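Local coordinates for protein 4-hydroxy-3-methylbut-2-enyl diphosphate reductase (Aquifex aeolicus, PDB 3DNF) that catalyses the last step of the non-mevalonate isoprenoid pathway, reducing a hydroxymethylbutenyl diphosphate to isopentenyl and dimethylallyl diphosphate with an iron-sulfur cluster, at residues 61-66 and 85-90; 198-203 and 225-230; 119-124 and 143-148; 44-49 and 265-270. One frame throughout, in Å; residues are numbered along the deposited sequence.

Interaction 1: 61-66 and 85-90; sequences EEFKEG and RKKGLK
Lys-87 and Glu-61 meet tip to tip, NZ lying 2.6 Å from OE2 in a salt bridge. The lysine is stretched out, with CG anti to its backbone N (chi1 -169°) and every later torsion extended, while the glutamate chain bends at chi2 to bring its carboxylate round. OE2 is approached on its anti side, somewhat out of the carboxylate plane. The same NZ also gives a hydrogen bond to Phe-63 O at 2.8 Å, arriving nearly in line with the C=O. An alanine at Lys-87 would probably leave the Glu-61 carboxylate without its counter-charge and Phe-63 O without this donor. Next to this polar pair the phenyl ring of Phe-63 and the side chain of Leu-89 cross at about a right angle, CD1 to CD1 at 3.6 Å. The other leucine methyl, CD2, rests against Lys-64 O. Further along, Gly-66 N donates to Gly-88 O over 2.8 Å, from above the carbonyl plane. Gly-88 itself turns the chain out of helix 78-86 in a Schellman motif, and a side chain there would run into Glu-65 CG. Phe-63 and Leu-89 both pack on Val-69 of strand 68-71 and on Leu-84 of helix 78-86, so the contact joins the loop before that strand to the turn leading into edge strand 90-93.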
loop_
_atom_site.group_PDB
_atom_site.type_symbol
_atom_site.label_atom_id
_atom_site.label_comp_id
_atom_site.label_asym_id
_atom_site.label_seq_id
_atom_site.Cartn_x
_atom_site.Cartn_y
_atom_site.Cartn_z
ATOM N N GLU B 61 11.462 25.047 31.946
ATOM C CA GLU B 61 10.438 24.609 32.873
ATOM C C GLU B 61 10.176 25.793 33.830
ATOM O O GLU B 61 9.984 25.640 35.046
ATOM C CB GLU B 61 10.934 23.318 33.552
ATOM C CG GLU B 61 9.973 22.601 34.485
ATOM C CD GLU B 61 8.699 22.059 33.856
ATOM O OE1 GLU B 61 8.627 21.588 32.700
ATOM O OE2 GLU B 61 7.682 22.097 34.570
ATOM N N GLU B 62 10.143 27.006 33.271
ATOM C CA GLU B 62 10.054 28.199 34.111
ATOM C C GLU B 62 8.650 28.517 34.646
ATOM O O GLU B 62 8.532 29.285 35.593
ATOM C CB GLU B 62 10.607 29.442 33.389
ATOM C CG GLU B 62 9.778 29.893 32.185
ATOM C CD GLU B 62 10.209 29.274 30.855
ATOM O OE1 GLU B 62 10.515 28.057 30.794
ATOM O OE2 GLU B 62 10.234 30.031 29.868
ATOM N N PHE B 63 7.601 27.978 34.020
ATOM C CA PHE B 63 6.209 28.194 34.481
ATOM C C PHE B 63 5.979 27.583 35.858
ATOM O O PHE B 63 6.603 26.579 36.227
ATOM C CB PHE B 63 5.186 27.693 33.440
ATOM C CG PHE B 63 5.685 26.501 32.628
ATOM C CD1 PHE B 63 5.706 25.235 33.201
ATOM C CD2 PHE B 63 6.140 26.651 31.318
ATOM C CE1 PHE B 63 6.165 24.120 32.508
ATOM C CE2 PHE B 63 6.596 25.517 30.592
ATOM C CZ PHE B 63 6.613 24.262 31.211
ATOM N N LYS B 64 5.108 28.223 36.629
ATOM C CA LYS B 64 4.874 27.846 38.011
ATOM C C LYS B 64 3.404 27.558 38.273
ATOM O O LYS B 64 2.539 27.895 37.476
ATOM C CB LYS B 64 5.396 28.933 38.963
ATOM C CG LYS B 64 4.530 30.176 39.053
ATOM C CD LYS B 64 5.393 31.328 39.542
ATOM C CE LYS B 64 4.715 32.320 40.482
ATOM N NZ LYS B 64 3.331 32.799 40.272
ATOM N N GLU B 65 3.118 26.971 39.431
ATOM C CA GLU B 65 1.738 26.647 39.782
ATOM C C GLU B 65 0.855 27.860 39.472
ATOM O O GLU B 65 1.174 29.005 39.843
ATOM C CB GLU B 65 1.620 26.294 41.265
ATOM C CG GLU B 65 0.226 25.873 41.681
ATOM C CD GLU B 65 0.090 25.671 43.185
ATOM O OE1 GLU B 65 0.777 26.359 43.968
ATOM O OE2 GLU B 65 -0.731 24.826 43.577
ATOM N N GLY B 66 -0.261 27.591 38.821
ATOM C CA GLY B 66 -1.227 28.658 38.533
ATOM C C GLY B 66 -1.023 29.326 37.205
ATOM O O GLY B 66 -1.923 30.057 36.740
ATOM N N ARG B 85 -0.268 19.020 34.253
ATOM C CA ARG B 85 -1.459 19.125 35.145
ATOM C C ARG B 85 -1.083 18.933 36.604
ATOM O O ARG B 85 -1.536 19.686 37.481
ATOM C CB ARG B 85 -2.534 18.107 34.727
ATOM C CG ARG B 85 -3.156 18.421 33.359
ATOM C CD ARG B 85 -4.337 17.467 33.020
ATOM N NE ARG B 85 -4.693 17.566 31.598
ATOM C CZ ARG B 85 -5.343 18.587 31.037
ATOM N NH1 ARG B 85 -5.719 19.637 31.756
ATOM N NH2 ARG B 85 -5.613 18.582 29.744
ATOM N N LYS B 86 -0.252 17.941 36.888
ATOM C CA LYS B 86 0.142 17.644 38.271
ATOM C C LYS B 86 0.971 18.757 38.910
ATOM O O LYS B 86 1.005 18.881 40.120
ATOM C CB LYS B 86 0.898 16.315 38.336
ATOM C CG LYS B 86 -0.003 15.115 38.185
ATOM C CD LYS B 86 0.671 13.897 38.794
ATOM C CE LYS B 86 1.601 13.247 37.801
ATOM N NZ LYS B 86 2.341 12.190 38.567
ATOM N N LYS B 87 1.595 19.599 38.086
ATOM C CA LYS B 87 2.392 20.738 38.559
ATOM C C LYS B 87 1.481 21.944 38.891
ATOM O O LYS B 87 1.937 23.015 39.326
ATOM C CB LYS B 87 3.456 21.110 37.509
ATOM C CG LYS B 87 4.487 22.090 38.021
ATOM C CD LYS B 87 5.392 22.578 36.925
ATOM C CE LYS B 87 6.429 23.535 37.494
ATOM N NZ LYS B 87 7.432 23.923 36.439
ATOM N N GLY B 88 0.187 21.759 38.667
ATOM C CA GLY B 88 -0.807 22.760 39.063
ATOM C C GLY B 88 -0.933 23.842 38.016
ATOM O O GLY B 88 -1.289 24.981 38.321
ATOM N N LEU B 89 -0.655 23.491 36.766
ATOM C CA LEU B 89 -0.760 24.429 35.684
ATOM C C LEU B 89 -2.143 24.338 35.042
ATOM O O LEU B 89 -2.720 23.241 34.974
ATOM C CB LEU B 89 0.332 24.116 34.660
ATOM C CG LEU B 89 1.793 24.141 35.109
ATOM C CD1 LEU B 89 2.690 23.510 34.023
ATOM C CD2 LEU B 89 2.209 25.566 35.415
ATOM N N LYS B 90 -2.685 25.474 34.583
ATOM C CA LYS B 90 -3.836 25.431 33.693
ATOM C C LYS B 90 -3.380 25.051 32.280
ATOM O O LYS B 90 -2.659 25.822 31.628
ATOM C CB LYS B 90 -4.570 26.783 33.686
ATOM C CG LYS B 90 -5.700 26.863 32.669
ATOM C CD LYS B 90 -6.446 28.212 32.744
ATOM C CE LYS B 90 -7.388 28.190 33.964
ATOM N NZ LYS B 90 -8.252 29.407 34.025
#

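Interaction 2: 198-203 and 225-230; sequences LRQESV and RRLYYI
Leu-227 reaches across to the neighbouring helix with both methyls. Its CG stands anti to the carbonyl carbon (chi1 -85°), and CD2 comes within 3.6 Å of Val-203 CG2 while also lying over the backbone of Arg-199 and Gln-200. CD1 meets the aliphatic part of Arg-199, 3.9 Å from CD, the two side chains crossing at about a right angle. The Arg-199 guanidinium finds a partner outside the contact, with NH2 bonded to Gly-11 O. An alanine at Leu-227 would probably open a gap between the helices, leaving Val-203 CG2 and the Arg-199 methylenes without their apolar neighbour. One turn on, Ile-230 has CG1 anti to its backbone N (chi1 -171°) and an extended chain, and its CD1 lies 3.5 Å from Gln-200 O and also touches CB of that residue. Val-203 CG1 faces Ile-230 CG2, though the exact placing of that CG2 is doubtful. At the outer margin the extended Gln-200 carries NE2 across the Arg-226 methylenes, 4.0 Å from CD, the two chains crossing obliquely. The axes of the two short helical segments run in the same general direction, 9.8 Å apart at closest, crossing at -25°. Helices 195-206 and 222-234 thus lie side by side, joined in sequence through strand 212-216; Tyr-228 touches edge strand 238-241, and Arg-199 extends toward Cys-13 beside the iron-sulfur cluster.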
loop_
_atom_site.group_PDB
_atom_site.type_symbol
_atom_site.label_atom_id
_atom_site.label_comp_id
_atom_site.label_asym_id
_atom_site.label_seq_id
_atom_site.Cartn_x
_atom_site.Cartn_y
_atom_site.Cartn_z
ATOM N N LEU B 198 -4.013 21.542 -0.597
ATOM C CA LEU B 198 -4.960 22.623 -0.888
ATOM C C LEU B 198 -4.216 23.932 -1.200
ATOM O O LEU B 198 -4.479 24.576 -2.218
ATOM C CB LEU B 198 -5.943 22.834 0.277
ATOM C CG LEU B 198 -6.973 21.768 0.687
ATOM C CD1 LEU B 198 -7.552 22.092 2.061
ATOM C CD2 LEU B 198 -8.093 21.631 -0.334
ATOM N N ARG B 199 -3.287 24.305 -0.322
ATOM C CA ARG B 199 -2.464 25.501 -0.488
ATOM C C ARG B 199 -1.738 25.517 -1.845
ATOM O O ARG B 199 -1.763 26.530 -2.563
ATOM C CB ARG B 199 -1.485 25.634 0.682
ATOM C CG ARG B 199 -1.055 27.046 0.974
ATOM C CD ARG B 199 0.010 27.110 2.071
ATOM N NE ARG B 199 -0.516 26.966 3.439
ATOM C CZ ARG B 199 -0.291 25.903 4.209
ATOM N NH1 ARG B 199 0.426 24.896 3.745
ATOM N NH2 ARG B 199 -0.791 25.829 5.443
ATOM N N GLN B 200 -1.136 24.388 -2.211
ATOM C CA GLN B 200 -0.429 24.260 -3.487
ATOM C C GLN B 200 -1.347 24.317 -4.722
ATOM O O GLN B 200 -1.020 24.983 -5.709
ATOM C CB GLN B 200 0.429 22.983 -3.507
ATOM C CG GLN B 200 1.585 23.024 -2.513
ATOM C CD GLN B 200 2.348 21.721 -2.392
ATOM O OE1 GLN B 200 1.969 20.700 -2.963
ATOM N NE2 GLN B 200 3.439 21.753 -1.642
ATOM N N GLU B 201 -2.486 23.627 -4.666
ATOM C CA GLU B 201 -3.433 23.602 -5.797
ATOM C C GLU B 201 -4.121 24.947 -6.028
ATOM O O GLU B 201 -4.462 25.293 -7.164
ATOM C CB GLU B 201 -4.486 22.504 -5.611
ATOM C CG GLU B 201 -3.926 21.072 -5.497
ATOM C CD GLU B 201 -2.940 20.698 -6.607
ATOM O OE1 GLU B 201 -3.155 21.075 -7.778
ATOM O OE2 GLU B 201 -1.945 20.008 -6.299
ATOM N N SER B 202 -4.333 25.687 -4.947
ATOM C CA SER B 202 -4.867 27.038 -5.016
ATOM C C SER B 202 -3.892 27.993 -5.710
ATOM O O SER B 202 -4.317 28.880 -6.449
ATOM C CB SER B 202 -5.213 27.540 -3.611
ATOM O OG SER B 202 -5.757 28.852 -3.650
ATOM N N VAL B 203 -2.592 27.802 -5.471
ATOM C CA VAL B 203 -1.534 28.534 -6.188
ATOM C C VAL B 203 -1.473 28.106 -7.655
ATOM O O VAL B 203 -1.345 28.949 -8.549
ATOM C CB VAL B 203 -0.162 28.364 -5.491
ATOM C CG1 VAL B 203 0.988 28.731 -6.420
ATOM C CG2 VAL B 203 -0.122 29.210 -4.232
ATOM N N ARG B 225 9.017 27.467 -0.021
ATOM C CA ARG B 225 9.873 27.374 -1.209
ATOM C C ARG B 225 9.230 26.545 -2.322
ATOM O O ARG B 225 9.494 26.774 -3.507
ATOM C CB ARG B 225 11.259 26.819 -0.848
ATOM C CG ARG B 225 12.200 27.864 -0.256
ATOM C CD ARG B 225 13.630 27.336 -0.061
ATOM N NE ARG B 225 13.801 26.821 1.295
ATOM C CZ ARG B 225 14.003 25.546 1.607
ATOM N NH1 ARG B 225 14.097 24.624 0.655
ATOM N NH2 ARG B 225 14.129 25.201 2.881
ATOM N N ARG B 226 8.389 25.583 -1.938
ATOM C CA ARG B 226 7.704 24.739 -2.907
ATOM C C ARG B 226 6.600 25.542 -3.561
ATOM O O ARG B 226 6.400 25.438 -4.768
ATOM C CB ARG B 226 7.141 23.487 -2.247
ATOM C CG ARG B 226 7.180 22.244 -3.122
ATOM C CD ARG B 226 7.350 21.023 -2.216
ATOM N NE ARG B 226 7.173 19.747 -2.908
ATOM C CZ ARG B 226 7.004 18.580 -2.288
ATOM N NH1 ARG B 226 6.986 18.526 -0.960
ATOM N NH2 ARG B 226 6.850 17.463 -2.991
ATOM N N LEU B 227 5.903 26.350 -2.756
ATOM C CA LEU B 227 4.904 27.298 -3.260
ATOM C C LEU B 227 5.516 28.252 -4.278
ATOM O O LEU B 227 4.916 28.509 -5.330
ATOM C CB LEU B 227 4.259 28.096 -2.121
ATOM C CG LEU B 227 3.063 27.540 -1.354
ATOM C CD1 LEU B 227 2.498 28.645 -0.444
ATOM C CD2 LEU B 227 1.984 26.976 -2.277
ATOM N N TYR B 228 6.712 28.762 -3.987
ATOM C CA TYR B 228 7.435 29.578 -4.971
ATOM C C TYR B 228 7.711 28.836 -6.288
ATOM O O TYR B 228 7.332 29.322 -7.349
ATOM C CB TYR B 228 8.728 30.179 -4.402
ATOM C CG TYR B 228 9.603 30.827 -5.467
ATOM C CD1 TYR B 228 9.231 32.040 -6.056
ATOM C CD2 TYR B 228 10.791 30.222 -5.889
ATOM C CE1 TYR B 228 10.025 32.633 -7.040
ATOM C CE2 TYR B 228 11.580 30.808 -6.864
ATOM C CZ TYR B 228 11.187 32.009 -7.425
ATOM O OH TYR B 228 11.957 32.597 -8.385
ATOM N N TYR B 229 8.339 27.661 -6.211
ATOM C CA TYR B 229 8.714 26.901 -7.417
ATOM C C TYR B 229 7.515 26.531 -8.276
ATOM O O TYR B 229 7.539 26.711 -9.494
ATOM C CB TYR B 229 9.472 25.626 -7.054
ATOM C CG TYR B 229 10.852 25.850 -6.498
ATOM C CD1 TYR B 229 11.180 25.394 -5.225
ATOM C CD2 TYR B 229 11.838 26.505 -7.247
ATOM C CE1 TYR B 229 12.436 25.586 -4.696
ATOM C CE2 TYR B 229 13.110 26.701 -6.729
ATOM C CZ TYR B 229 13.396 26.238 -5.446
ATOM O OH TYR B 229 14.646 26.411 -4.903
ATOM N N ILE B 230 6.469 26.015 -7.628
ATOM C CA ILE B 230 5.221 25.643 -8.303
ATOM C C ILE B 230 4.644 26.824 -9.096
ATOM O O ILE B 230 4.205 26.659 -10.237
ATOM C CB ILE B 230 4.190 25.043 -7.288
ATOM C CG1 ILE B 230 2.965 24.455 -7.983
ATOM C CG2 ILE B 230 3.739 26.060 -6.265
ATOM C CD1 ILE B 230 1.971 23.838 -6.992
#

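Interaction 3: 119-124 and 143-148; sequences VGEKNH and VVETLE
Gly-120 N donates to Val-144 O across 3.1 Å, the N-H coming in from above the carbonyl plane. This bond belongs to the parallel bridge between Val-119 and Val-144, at the point where strands 115-119 and 141-144 end. Val-144 O also receives a CA-H...O contact from Val-119 CA at 3.5 Å. Gly-120 O, in turn, lies against carbon: Val-143 CG1 is 3.3 Å away, and Glu-145 CA makes a CA-H...O contact to it. Beyond the strands, a side chain takes over. Glu-145 has CG anti to its backbone N (chi1 -176°) and an extended chain, which brings OE1 to Lys-122 N at 3.0 Å, above the carboxylate plane. OE1 also accepts from a water at 2.8 Å, and that water accepts from Asn-123 N, so one carboxylate oxygen serves two successive amides, one directly and one by relay. His-124 N closes the type I turn by bonding to Glu-121 O. Lys-122 lays CG 3.7 Å from Val-143 CG1 and sends NZ on to Asp-149, whose other oxygen takes the amides of Glu-145 and Thr-146. The like-charged Glu-121 carboxylate stands 5.0 Å off, OE2 to OE2 of Glu-145, and the bonds from the Lys-122 amide and water probably help offset the repulsion. The chemistry implies a turn pinned through its N-H groups and leading into His-124, a predicted substrate-binding residue at the N-cap of helix 125-136.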
loop_
_atom_site.group_PDB
_atom_site.type_symbol
_atom_site.label_atom_id
_atom_site.label_comp_id
_atom_site.label_asym_id
_atom_site.label_seq_id
_atom_site.Cartn_x
_atom_site.Cartn_y
_atom_site.Cartn_z
ATOM N N VAL B 119 4.249 6.270 9.604
ATOM C CA VAL B 119 5.116 6.811 8.556
ATOM C C VAL B 119 5.357 8.308 8.837
ATOM O O VAL B 119 4.429 9.126 8.866
ATOM C CB VAL B 119 4.538 6.586 7.098
ATOM C CG1 VAL B 119 5.549 7.095 6.050
ATOM C CG2 VAL B 119 4.188 5.093 6.853
ATOM N N GLY B 120 6.596 8.642 9.156
ATOM C CA GLY B 120 6.907 10.019 9.546
ATOM C C GLY B 120 8.352 10.204 9.949
ATOM O O GLY B 120 9.151 9.274 9.862
ATOM N N GLU B 121 8.651 11.402 10.433
ATOM C CA GLU B 121 9.985 11.789 10.893
ATOM C C GLU B 121 10.197 11.424 12.374
ATOM O O GLU B 121 9.504 11.965 13.255
ATOM C CB GLU B 121 10.182 13.289 10.655
ATOM C CG GLU B 121 11.576 13.775 11.057
ATOM C CD GLU B 121 11.787 15.288 10.923
ATOM O OE1 GLU B 121 10.820 16.053 10.670
ATOM O OE2 GLU B 121 12.954 15.715 11.113
ATOM N N LYS B 122 11.125 10.499 12.639
ATOM C CA LYS B 122 11.348 9.970 14.009
ATOM C C LYS B 122 11.432 11.024 15.120
ATOM O O LYS B 122 10.731 10.934 16.138
ATOM C CB LYS B 122 12.580 9.069 14.068
ATOM C CG LYS B 122 12.419 7.778 13.270
ATOM C CD LYS B 122 13.635 6.904 13.343
ATOM C CE LYS B 122 13.393 5.661 12.513
ATOM N NZ LYS B 122 14.545 4.744 12.531
ATOM N N ASN B 123 12.239 12.049 14.906
ATOM C CA ASN B 123 12.446 13.044 15.965
ATOM C C ASN B 123 11.452 14.202 15.938
ATOM O O ASN B 123 11.598 15.181 16.678
ATOM C CB ASN B 123 13.891 13.566 15.940
ATOM C CG ASN B 123 14.393 13.995 17.327
ATOM O OD1 ASN B 123 14.055 13.378 18.352
ATOM N ND2 ASN B 123 15.210 15.051 17.361
ATOM N N HIS B 124 10.419 14.108 15.104
ATOM C CA HIS B 124 9.486 15.216 15.036
ATOM C C HIS B 124 8.562 15.181 16.239
ATOM O O HIS B 124 8.095 14.112 16.597
ATOM C CB HIS B 124 8.664 15.216 13.744
ATOM C CG HIS B 124 7.809 16.441 13.593
ATOM N ND1 HIS B 124 8.125 17.470 12.731
ATOM C CD2 HIS B 124 6.663 16.807 14.209
ATOM C CE1 HIS B 124 7.207 18.417 12.821
ATOM N NE2 HIS B 124 6.309 18.039 13.712
ATOM N N VAL B 143 8.341 3.756 13.944
ATOM C CA VAL B 143 8.325 4.855 12.947
ATOM C C VAL B 143 9.089 4.417 11.711
ATOM O O VAL B 143 10.188 3.859 11.814
ATOM C CB VAL B 143 8.969 6.152 13.502
ATOM C CG1 VAL B 143 8.875 7.290 12.424
ATOM C CG2 VAL B 143 8.272 6.563 14.781
ATOM N N VAL B 144 8.486 4.634 10.543
ATOM C CA VAL B 144 9.141 4.365 9.286
ATOM C C VAL B 144 9.451 5.701 8.617
ATOM O O VAL B 144 8.544 6.404 8.158
ATOM C CB VAL B 144 8.247 3.423 8.392
ATOM C CG1 VAL B 144 8.787 3.413 6.914
ATOM C CG2 VAL B 144 8.292 1.986 8.943
ATOM N N GLU B 145 10.745 6.038 8.556
ATOM C CA GLU B 145 11.159 7.312 7.978
ATOM C C GLU B 145 11.783 7.097 6.611
ATOM O O GLU B 145 11.688 7.957 5.723
ATOM C CB GLU B 145 12.111 8.066 8.914
ATOM C CG GLU B 145 12.457 9.434 8.359
ATOM C CD GLU B 145 13.181 10.325 9.336
ATOM O OE1 GLU B 145 13.203 10.023 10.558
ATOM O OE2 GLU B 145 13.701 11.363 8.859
ATOM N N THR B 146 12.417 5.947 6.456
ATOM C CA THR B 146 12.920 5.523 5.162
ATOM C C THR B 146 12.528 4.065 4.944
ATOM O O THR B 146 12.147 3.370 5.883
ATOM C CB THR B 146 14.461 5.702 5.020
ATOM O OG1 THR B 146 15.137 4.750 5.852
ATOM C CG2 THR B 146 14.873 7.102 5.397
ATOM N N LEU B 147 12.638 3.586 3.710
ATOM C CA LEU B 147 12.124 2.272 3.381
ATOM C C LEU B 147 12.830 1.155 4.168
ATOM O O LEU B 147 12.216 0.139 4.481
ATOM C CB LEU B 147 12.158 2.047 1.867
ATOM C CG LEU B 147 11.120 1.138 1.201
ATOM C CD1 LEU B 147 9.671 1.409 1.618
ATOM C CD2 LEU B 147 11.270 1.278 -0.311
ATOM N N GLU B 148 14.087 1.385 4.545
ATOM C CA GLU B 148 14.862 0.406 5.318
ATOM C C GLU B 148 14.279 0.178 6.716
ATOM O O GLU B 148 14.515 -0.881 7.318
ATOM C CB GLU B 148 16.337 0.820 5.418
ATOM C CG GLU B 148 17.227 0.189 4.360
ATOM C CD GLU B 148 18.611 -0.185 4.905
ATOM O OE1 GLU B 148 19.190 0.610 5.688
ATOM O OE2 GLU B 148 19.127 -1.273 4.542
HETATM O O HOH W 1 14.091 11.833 12.498
#

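Interaction 4: 44-49 and 265-270; sequences PQEVNR and STPDWI
Gln-45 and Glu-46 of helix 44-53 pack against Trp-269 in the first turn of the C-terminal helix 268-281, a helix-to-helix contact between two of the three α/β lobes of this IspH enzyme. Gln-45 sets its CB 3.9 Å from Trp-269 CH2, and OE1 lies at the edge of the indole near its plane, the amide turned 73° from the ring. Its NE2 ends by Ile-270 CD1 at 3.5 Å. Glu-46 has CG anti to the backbone N (chi1 178°), and the bend at chi2 (71°) turns the carboxylate in toward the indole. Pro-267, the N-cap of the second helix, slides past it with CB 3.6 Å from OE1; just before helix 268-281, Ser-265 is a predicted substrate-binding residue. Glu-46 is buried, touching Phe-12 and Val-20 as well, so its charge probably relies on its donors. A turn later, Arg-49 grips it side-on, NE to OE1 at 2.7 Å and NH2 to OE2 at 2.9 Å, both acceptors in or close to the guanidinium plane; NH2 has a second partner in Glu-24. The arginine CD lies 3.4 Å from Trp-269 NE1. OE1 of Glu-46 takes two bonds from opposite faces of its carboxylate plane: Arg-49 NE on one, and on the other Trp-269 NE1 at 2.8 Å, in the indole plane and nearly straight.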
loop_
_atom_site.group_PDB
_atom_site.type_symbol
_atom_site.label_atom_id
_atom_site.label_comp_id
_atom_site.label_asym_id
_atom_site.label_seq_id
_atom_site.Cartn_x
_atom_site.Cartn_y
_atom_site.Cartn_z
ATOM N N PRO B 44 9.440 34.107 13.901
ATOM C CA PRO B 44 9.849 35.061 14.929
ATOM C C PRO B 44 8.908 36.256 15.086
ATOM O O PRO B 44 8.677 36.681 16.215
ATOM C CB PRO B 44 11.238 35.522 14.444
ATOM C CG PRO B 44 11.750 34.349 13.708
ATOM C CD PRO B 44 10.555 33.831 12.961
ATOM N N GLN B 45 8.377 36.799 13.985
ATOM C CA GLN B 45 7.495 37.973 14.069
ATOM C C GLN B 45 6.159 37.599 14.715
ATOM O O GLN B 45 5.611 38.348 15.533
ATOM C CB GLN B 45 7.229 38.551 12.681
ATOM C CG GLN B 45 8.361 39.359 12.083
ATOM C CD GLN B 45 7.884 40.158 10.891
ATOM O OE1 GLN B 45 7.640 41.365 10.992
ATOM N NE2 GLN B 45 7.699 39.480 9.765
ATOM N N GLU B 46 5.631 36.436 14.363
ATOM C CA GLU B 46 4.382 35.986 14.989
ATOM C C GLU B 46 4.554 35.681 16.494
ATOM O O GLU B 46 3.725 36.082 17.333
ATOM C CB GLU B 46 3.779 34.806 14.226
ATOM C CG GLU B 46 2.455 34.222 14.837
ATOM C CD GLU B 46 1.238 35.141 14.675
ATOM O OE1 GLU B 46 1.404 36.350 14.449
ATOM O OE2 GLU B 46 0.107 34.630 14.789
ATOM N N VAL B 47 5.622 34.957 16.837
ATOM C CA VAL B 47 5.945 34.733 18.257
ATOM C C VAL B 47 6.111 36.060 18.990
ATOM O O VAL B 47 5.590 36.227 20.107
ATOM C CB VAL B 47 7.194 33.808 18.375
ATOM C CG1 VAL B 47 7.695 33.678 19.818
ATOM C CG2 VAL B 47 6.870 32.489 17.789
ATOM N N ASN B 48 6.762 37.038 18.350
ATOM C CA ASN B 48 6.907 38.365 18.955
ATOM C C ASN B 48 5.550 39.058 19.171
ATOM O O ASN B 48 5.327 39.684 20.213
ATOM C CB ASN B 48 7.777 39.280 18.100
ATOM C CG ASN B 48 8.002 40.605 18.745
ATOM O OD1 ASN B 48 8.781 40.708 19.683
ATOM N ND2 ASN B 48 7.345 41.655 18.232
ATOM N N ARG B 49 4.667 38.951 18.167
ATOM C CA ARG B 49 3.330 39.583 18.258
ATOM C C ARG B 49 2.611 39.013 19.474
ATOM O O ARG B 49 2.066 39.754 20.302
ATOM C CB ARG B 49 2.481 39.278 17.018
ATOM C CG ARG B 49 1.092 39.925 17.066
ATOM C CD ARG B 49 0.226 39.485 15.866
ATOM N NE ARG B 49 -0.132 38.066 15.949
ATOM C CZ ARG B 49 -1.094 37.577 16.739
ATOM N NH1 ARG B 49 -1.824 38.412 17.480
ATOM N NH2 ARG B 49 -1.329 36.274 16.757
ATOM N N SER B 265 3.615 29.063 7.600
ATOM C CA SER B 265 4.069 29.777 8.788
ATOM C C SER B 265 3.799 31.274 8.735
ATOM O O SER B 265 4.349 32.035 9.544
ATOM C CB SER B 265 5.556 29.486 9.029
ATOM O OG SER B 265 5.710 28.181 9.560
ATOM N N THR B 266 2.976 31.703 7.777
ATOM C CA THR B 266 2.689 33.128 7.585
ATOM C C THR B 266 1.318 33.497 8.156
ATOM O O THR B 266 0.289 32.992 7.697
ATOM C CB THR B 266 2.819 33.538 6.091
ATOM O OG1 THR B 266 4.141 33.219 5.638
ATOM C CG2 THR B 266 2.581 35.071 5.876
ATOM N N PRO B 267 1.305 34.394 9.161
ATOM C CA PRO B 267 0.053 34.845 9.729
ATOM C C PRO B 267 -0.626 35.827 8.772
ATOM O O PRO B 267 0.034 36.443 7.918
ATOM C CB PRO B 267 0.489 35.560 11.013
ATOM C CG PRO B 267 1.861 36.033 10.722
ATOM C CD PRO B 267 2.463 34.994 9.848
ATOM N N ASP B 268 -1.935 35.947 8.921
ATOM C CA ASP B 268 -2.732 36.840 8.079
ATOM C C ASP B 268 -2.343 38.306 8.153
ATOM O O ASP B 268 -2.566 39.046 7.194
ATOM C CB ASP B 268 -4.204 36.707 8.448
ATOM C CG ASP B 268 -4.811 35.404 7.965
ATOM O OD1 ASP B 268 -4.176 34.717 7.124
ATOM O OD2 ASP B 268 -5.933 35.079 8.419
ATOM N N TRP B 269 -1.779 38.746 9.274
ATOM C CA TRP B 269 -1.406 40.159 9.381
ATOM C C TRP B 269 -0.220 40.509 8.493
ATOM O O TRP B 269 -0.092 41.656 8.048
ATOM C CB TRP B 269 -1.158 40.597 10.832
ATOM C CG TRP B 269 -0.003 39.965 11.506
ATOM C CD1 TRP B 269 -0.030 38.830 12.260
ATOM C CD2 TRP B 269 1.352 40.437 11.538
ATOM N NE1 TRP B 269 1.210 38.560 12.751
ATOM C CE2 TRP B 269 2.086 39.522 12.327
ATOM C CE3 TRP B 269 2.018 41.538 10.983
ATOM C CZ2 TRP B 269 3.455 39.670 12.569
ATOM C CZ3 TRP B 269 3.375 41.682 11.222
ATOM C CH2 TRP B 269 4.080 40.759 12.016
ATOM N N ILE B 270 0.645 39.527 8.242
ATOM C CA ILE B 270 1.753 39.723 7.291
ATOM C C ILE B 270 1.213 39.781 5.854
ATOM O O ILE B 270 1.624 40.644 5.087
ATOM C CB ILE B 270 2.896 38.687 7.465
ATOM C CG1 ILE B 270 3.668 39.000 8.750
ATOM C CG2 ILE B 270 3.856 38.704 6.244
ATOM C CD1 ILE B 270 4.585 37.877 9.271
#

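How the interactions relate
Along the chain, interaction 1 comes first, then interaction 3, then interaction 2, all nested within the long loop closed by interaction 4. Each of the three belongs to a different four-stranded parallel sheet: interaction 1 to that of strands 68-71 and 90-93, interaction 3 to that of strands 115-119 and 141-144, interaction 2 to helices around strand 212-216. Interaction 4 joins the first of these lobes to the last, its nearest atoms within about 6 Å of interaction 2. Interaction 1 is local packing within one lobe, its centre about 41 Å from that of interaction 2. Interactions 2, 3 and 4 lie closer to the cluster, where interaction 4 holds two lobes together.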